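PDB 5M11: immunoreactive 84kD antigen PG93 from Porphyromonas gingivalis, which is an essential surface component of the type-IX secretion system, known as PorZ, and binds calcium and zinc ions. Local coordinates for residues 587-592 with 604-609; 631-636 with 652-657. All blocks are in the same frame, centred on the assembly; numbering follows the deposited sequence.

Interaction 1. Residues 587-592 with 604-609; sequences KVTVTD and ATQGTG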
loop_
_atom_site.group_PDB
_atom_site.type_symbol
_atom_site.label_atom_id
_atom_site.label_comp_id
_atom_site.label_asym_id
_atom_site.label_seq_id
_atom_site.Cartn_x
_atom_site.Cartn_y
_atom_site.Cartn_z
ATOM N N LYS A 587 -23.438 -7.276 2.761
ATOM C CA LYS A 587 -22.435 -8.262 2.286
ATOM C C LYS A 587 -21.023 -7.651 1.995
ATOM O O LYS A 587 -20.126 -8.379 1.557
ATOM C CB LYS A 587 -22.934 -9.043 1.043
ATOM C CG LYS A 587 -24.079 -10.028 1.317
ATOM C CD LYS A 587 -25.434 -9.513 0.834
ATOM C CE LYS A 587 -25.808 -10.028 -0.532
ATOM N NZ LYS A 587 -26.989 -9.316 -1.081
ATOM N N VAL A 588 -20.827 -6.345 2.275
ATOM C CA VAL A 588 -19.550 -5.647 2.122
ATOM C C VAL A 588 -18.759 -5.847 3.416
ATOM O O VAL A 588 -19.251 -5.477 4.492
ATOM C CB VAL A 588 -19.764 -4.143 1.804
ATOM C CG1 VAL A 588 -18.484 -3.347 1.981
ATOM C CG2 VAL A 588 -20.323 -3.942 0.406
ATOM N N THR A 589 -17.548 -6.429 3.322
ATOM C CA THR A 589 -16.684 -6.672 4.486
ATOM C C THR A 589 -16.010 -5.351 4.899
ATOM O O THR A 589 -15.209 -4.789 4.149
ATOM C CB THR A 589 -15.707 -7.802 4.178
ATOM O OG1 THR A 589 -16.467 -8.996 3.985
ATOM C CG2 THR A 589 -14.694 -8.017 5.274
ATOM N N VAL A 590 -16.385 -4.850 6.089
ATOM C CA VAL A 590 -15.887 -3.601 6.684
ATOM C C VAL A 590 -14.695 -3.950 7.607
ATOM O O VAL A 590 -14.855 -4.697 8.580
ATOM C CB VAL A 590 -17.020 -2.804 7.419
ATOM C CG1 VAL A 590 -16.461 -1.650 8.257
ATOM C CG2 VAL A 590 -18.053 -2.286 6.431
ATOM N N THR A 591 -13.509 -3.401 7.274
ATOM C CA THR A 591 -12.234 -3.642 7.956
ATOM C C THR A 591 -11.947 -2.582 9.046
ATOM O O THR A 591 -11.414 -2.936 10.103
ATOM C CB THR A 591 -11.115 -3.691 6.923
ATOM O OG1 THR A 591 -11.149 -2.479 6.181
ATOM C CG2 THR A 591 -11.257 -4.852 5.960
ATOM N N ASP A 592 -12.284 -1.292 8.799
ATOM C CA ASP A 592 -12.062 -0.236 9.796
ATOM C C ASP A 592 -13.116 0.861 9.735
ATOM O O ASP A 592 -13.764 1.071 8.698
ATOM C CB ASP A 592 -10.650 0.395 9.698
ATOM C CG ASP A 592 -10.025 0.733 11.061
ATOM O OD1 ASP A 592 -10.693 0.507 12.105
ATOM O OD2 ASP A 592 -8.857 1.184 11.086
ATOM N N ALA A 604 -13.587 2.063 5.925
ATOM C CA ALA A 604 -12.688 1.273 5.093
ATOM C C ALA A 604 -13.321 -0.081 4.852
ATOM O O ALA A 604 -13.840 -0.698 5.794
ATOM C CB ALA A 604 -11.364 1.096 5.785
ATOM N N THR A 605 -13.300 -0.541 3.596
ATOM C CA THR A 605 -13.864 -1.826 3.184
ATOM C C THR A 605 -12.834 -2.709 2.449
ATOM O O THR A 605 -11.866 -2.223 1.859
ATOM C CB THR A 605 -15.119 -1.640 2.274
ATOM O OG1 THR A 605 -14.732 -1.335 0.925
ATOM C CG2 THR A 605 -16.123 -0.621 2.816
ATOM N N GLN A 606 -13.104 -4.012 2.446
ATOM C CA GLN A 606 -12.327 -5.007 1.734
ATOM C C GLN A 606 -12.987 -5.200 0.374
ATOM O O GLN A 606 -13.996 -5.894 0.284
ATOM C CB GLN A 606 -12.274 -6.311 2.556
ATOM C CG GLN A 606 -11.503 -7.455 1.919
ATOM C CD GLN A 606 -10.952 -8.373 2.977
ATOM O OE1 GLN A 606 -11.654 -9.244 3.514
ATOM N NE2 GLN A 606 -9.680 -8.180 3.312
ATOM N N GLY A 607 -12.487 -4.480 -0.629
ATOM C CA GLY A 607 -12.927 -4.569 -2.019
ATOM C C GLY A 607 -13.872 -3.543 -2.621
ATOM O O GLY A 607 -14.183 -3.656 -3.809
ATOM N N THR A 608 -14.382 -2.572 -1.854
ATOM C CA THR A 608 -15.329 -1.601 -2.448
ATOM C C THR A 608 -14.918 -0.118 -2.166
ATOM O O THR A 608 -15.732 0.805 -2.307
ATOM C CB THR A 608 -16.791 -1.882 -2.009
ATOM O OG1 THR A 608 -16.925 -1.705 -0.596
ATOM C CG2 THR A 608 -17.290 -3.262 -2.428
ATOM N N GLY A 609 -13.659 0.084 -1.802
ATOM C CA GLY A 609 -13.109 1.407 -1.551
ATOM C C GLY A 609 -13.383 1.977 -0.179
ATOM O O GLY A 609 -13.519 1.241 0.801
#
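The antiparallel hairpin of strands 589-595 and 601-606 carries a classic beta bulge: Thr591 and Asp592 both face Ala604, while Val590 and Thr605 form a regular non-hydrogen-bonded pair. Ala604 O takes Thr591 N at 3.1 Å from above its carbonyl plane and also accepts a weak bond from Asp592 N, whereas Ala604 N returns a bond to Asp592 O at 3.0 Å. Ala604 is buried, its CB 3.6 Å from Thr591 OG1, which sits in the crowded position between backbone N and carbonyl carbon (chi1 56°) and is hydrogen-bonded to Ile636 O. The same rotamer brings Thr591 CG2 across Gln606 CB at about a right angle. Gln606 N reaches Thr589 O at 2.8 Å, almost straight (171°), but the Gln606 side chain faces solvent and merely runs alongside Thr589, Gln606 OE1 lying 3.7 Å from Thr589 CG2. A separate, partly buried patch lies on the Val590-Thr605 side: Val588 CG1 packs 3.7 Å from Thr605 CG2 and meets Thr608 OG1 tip to tip. That hydroxyl donates to Thr605 OG1, which in turn donates to Gly609 O and accepts Thr608 N in an ST motif. Ala604 N and O are thus paired across the strands and the Thr591 hydroxyl with Ile636 O; the bulge places Thr591 beside Asp592, which with Glu318 is a ligand of a zinc site seen in this protein, though that zinc is not bound to this chain here.

Interaction 2. Residues 631-636 with 652-657; sequences LLSNNI and TADGLM. With CA (calcium ion), chain L.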
loop_
_atom_site.group_PDB
_atom_site.type_symbol
_atom_site.label_atom_id
_atom_site.label_comp_id
_atom_site.label_asym_id
_atom_site.label_seq_id
_atom_site.Cartn_x
_atom_site.Cartn_y
_atom_site.Cartn_z
ATOM N N LEU A 631 -7.086 6.811 -5.063
ATOM C CA LEU A 631 -6.980 5.683 -4.123
ATOM C C LEU A 631 -6.223 4.496 -4.768
ATOM O O LEU A 631 -6.569 4.034 -5.867
ATOM C CB LEU A 631 -8.374 5.251 -3.625
ATOM C CG LEU A 631 -8.454 4.181 -2.535
ATOM C CD1 LEU A 631 -8.091 4.734 -1.172
ATOM C CD2 LEU A 631 -9.836 3.612 -2.451
ATOM N N LEU A 632 -5.133 4.065 -4.094
ATOM C CA LEU A 632 -4.204 3.018 -4.557
ATOM C C LEU A 632 -4.871 1.632 -4.716
ATOM O O LEU A 632 -4.594 0.939 -5.701
ATOM C CB LEU A 632 -2.983 2.919 -3.622
ATOM C CG LEU A 632 -1.927 4.022 -3.757
ATOM C CD1 LEU A 632 -0.921 3.955 -2.621
ATOM C CD2 LEU A 632 -1.192 3.932 -5.094
ATOM N N SER A 633 -5.736 1.240 -3.759
ATOM C CA SER A 633 -6.411 -0.050 -3.787
ATOM C C SER A 633 -7.799 0.043 -3.173
ATOM O O SER A 633 -7.993 0.795 -2.211
ATOM C CB SER A 633 -5.583 -1.088 -3.037
ATOM O OG SER A 633 -6.261 -2.324 -2.894
ATOM N N ASN A 634 -8.762 -0.748 -3.708
ATOM C CA ASN A 634 -10.128 -0.832 -3.163
ATOM C C ASN A 634 -10.144 -1.675 -1.869
ATOM O O ASN A 634 -11.139 -1.647 -1.147
ATOM C CB ASN A 634 -11.118 -1.415 -4.190
ATOM C CG ASN A 634 -11.416 -0.529 -5.380
ATOM O OD1 ASN A 634 -11.454 0.703 -5.283
ATOM N ND2 ASN A 634 -11.692 -1.150 -6.526
ATOM N N ASN A 635 -9.050 -2.432 -1.591
ATOM C CA ASN A 635 -8.910 -3.238 -0.384
ATOM C C ASN A 635 -8.079 -2.436 0.638
ATOM O O ASN A 635 -6.849 -2.326 0.516
ATOM C CB ASN A 635 -8.313 -4.628 -0.690
ATOM C CG ASN A 635 -8.150 -5.568 0.501
ATOM O OD1 ASN A 635 -8.551 -5.290 1.652
ATOM N ND2 ASN A 635 -7.539 -6.717 0.245
ATOM N N ILE A 636 -8.797 -1.829 1.617
ATOM C CA ILE A 636 -8.256 -1.005 2.698
ATOM C C ILE A 636 -8.226 -1.845 3.965
ATOM O O ILE A 636 -9.246 -2.401 4.355
ATOM C CB ILE A 636 -9.066 0.315 2.894
ATOM C CG1 ILE A 636 -9.321 1.032 1.547
ATOM C CG2 ILE A 636 -8.374 1.255 3.931
ATOM C CD1 ILE A 636 -10.410 2.057 1.584
ATOM N N THR A 652 -3.943 1.148 2.586
ATOM C CA THR A 652 -4.473 0.226 1.564
ATOM C C THR A 652 -3.565 -0.996 1.473
ATOM O O THR A 652 -2.435 -0.968 1.969
ATOM C CB THR A 652 -4.685 0.879 0.163
ATOM O OG1 THR A 652 -3.439 1.258 -0.441
ATOM C CG2 THR A 652 -5.661 2.042 0.186
ATOM N N ALA A 653 -4.047 -2.055 0.813
ATOM C CA ALA A 653 -3.276 -3.285 0.615
ATOM C C ALA A 653 -1.991 -3.011 -0.206
ATOM O O ALA A 653 -1.027 -3.780 -0.128
ATOM C CB ALA A 653 -4.144 -4.333 -0.077
ATOM N N ASP A 654 -1.983 -1.883 -0.949
ATOM C CA ASP A 654 -0.878 -1.422 -1.784
ATOM C C ASP A 654 -0.156 -0.184 -1.183
ATOM O O ASP A 654 0.490 0.556 -1.914
ATOM C CB ASP A 654 -1.383 -1.121 -3.211
ATOM C CG ASP A 654 -1.591 -2.370 -4.045
ATOM O OD1 ASP A 654 -0.608 -2.842 -4.660
ATOM O OD2 ASP A 654 -2.731 -2.890 -4.064
ATOM N N GLY A 655 -0.255 0.024 0.129
ATOM C CA GLY A 655 0.438 1.130 0.788
ATOM C C GLY A 655 -0.369 2.269 1.384
ATOM O O GLY A 655 -1.588 2.342 1.237
ATOM N N LEU A 656 0.349 3.195 2.030
ATOM C CA LEU A 656 -0.202 4.348 2.716
ATOM C C LEU A 656 -0.516 5.531 1.799
ATOM O O LEU A 656 0.251 5.909 0.906
ATOM C CB LEU A 656 0.737 4.812 3.841
ATOM C CG LEU A 656 0.103 5.650 4.957
ATOM C CD1 LEU A 656 -0.915 4.845 5.732
ATOM C CD2 LEU A 656 1.163 6.209 5.874
ATOM N N MET A 657 -1.652 6.153 2.114
ATOM C CA MET A 657 -2.240 7.316 1.460
ATOM C C MET A 657 -2.778 8.280 2.505
ATOM O O MET A 657 -3.027 7.871 3.645
ATOM C CB MET A 657 -3.392 6.876 0.559
ATOM C CG MET A 657 -2.966 6.250 -0.694
ATOM S SD MET A 657 -4.339 6.309 -1.847
ATOM C CE MET A 657 -3.923 7.790 -2.728
HETATM CA CA CA L . -3.235 -3.623 -6.294
#
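Thr652 sits at the centre of this buried contact, where the irregular loop 631-635 wraps a type I turn running from Thr652 to Gly655. Its CB packs against Ser633 CB at 3.9 Å. From there the hydroxyl, in the crowded position between backbone N and carbonyl carbon (chi1 67°), turns back into its own turn: OG1 donates to Gly655 O at 2.7 Å, in the carbonyl plane and on a lone pair. Since Thr652 N binds the same oxygen, two donors grip it. Across the contact, Thr652 OG1 lies 3.6 Å from Leu632 CB. The methyl, anti to the carbonyl carbon, goes the other way, with CG2 3.6 Å from Ser633 O and, slightly farther, near Leu631 CD1 and Ile636 CG1. Backbone pairing adds one bond, Ala653 N to Asn635 O at 2.8 Å, nearly along the C=O axis. At the other end the side chains of Leu632 and Met657 cross obliquely, Leu632 CD1 lying 3.6 Å from Met657 CG, and Leu632 N makes a weak bond to Met657 SD. Strand 13-16 adjoins this end, its Thr15 touching both side chains. Asp654 holds a calcium ion through OD2 at 2.4 Å, and its carboxylate lies beside Ser633. The turn links strands 647-652 and 655-660 of a four-stranded antiparallel sheet; the N-terminal strand 13-16 completing this sheet is the Velcro closure of a beta-propeller.

In the fold
Interactions 1 and 2 follow one another along the chain, with centres 12 Å apart, in two consecutive four-stranded antiparallel sheets. Residues 587-592 and 604-609 belong to the sheet that begins with strand 589-595; residues 631-636 lead into strand 636-642 of the next, to which 652-657 also belongs. Ile636 joins them: besides the Thr591 hydroxyl bond, its N probably donates to Thr605 O at 3.1 Å, and its CD1 packs on Gly609 O. The hairpin of interaction 1 therefore bonds to the loop of interaction 2, consistent with adjacent blades of one propeller. Asp592, of a zinc site not occupied on this chain, and the calcium ligand Asp654 lie one in each contact.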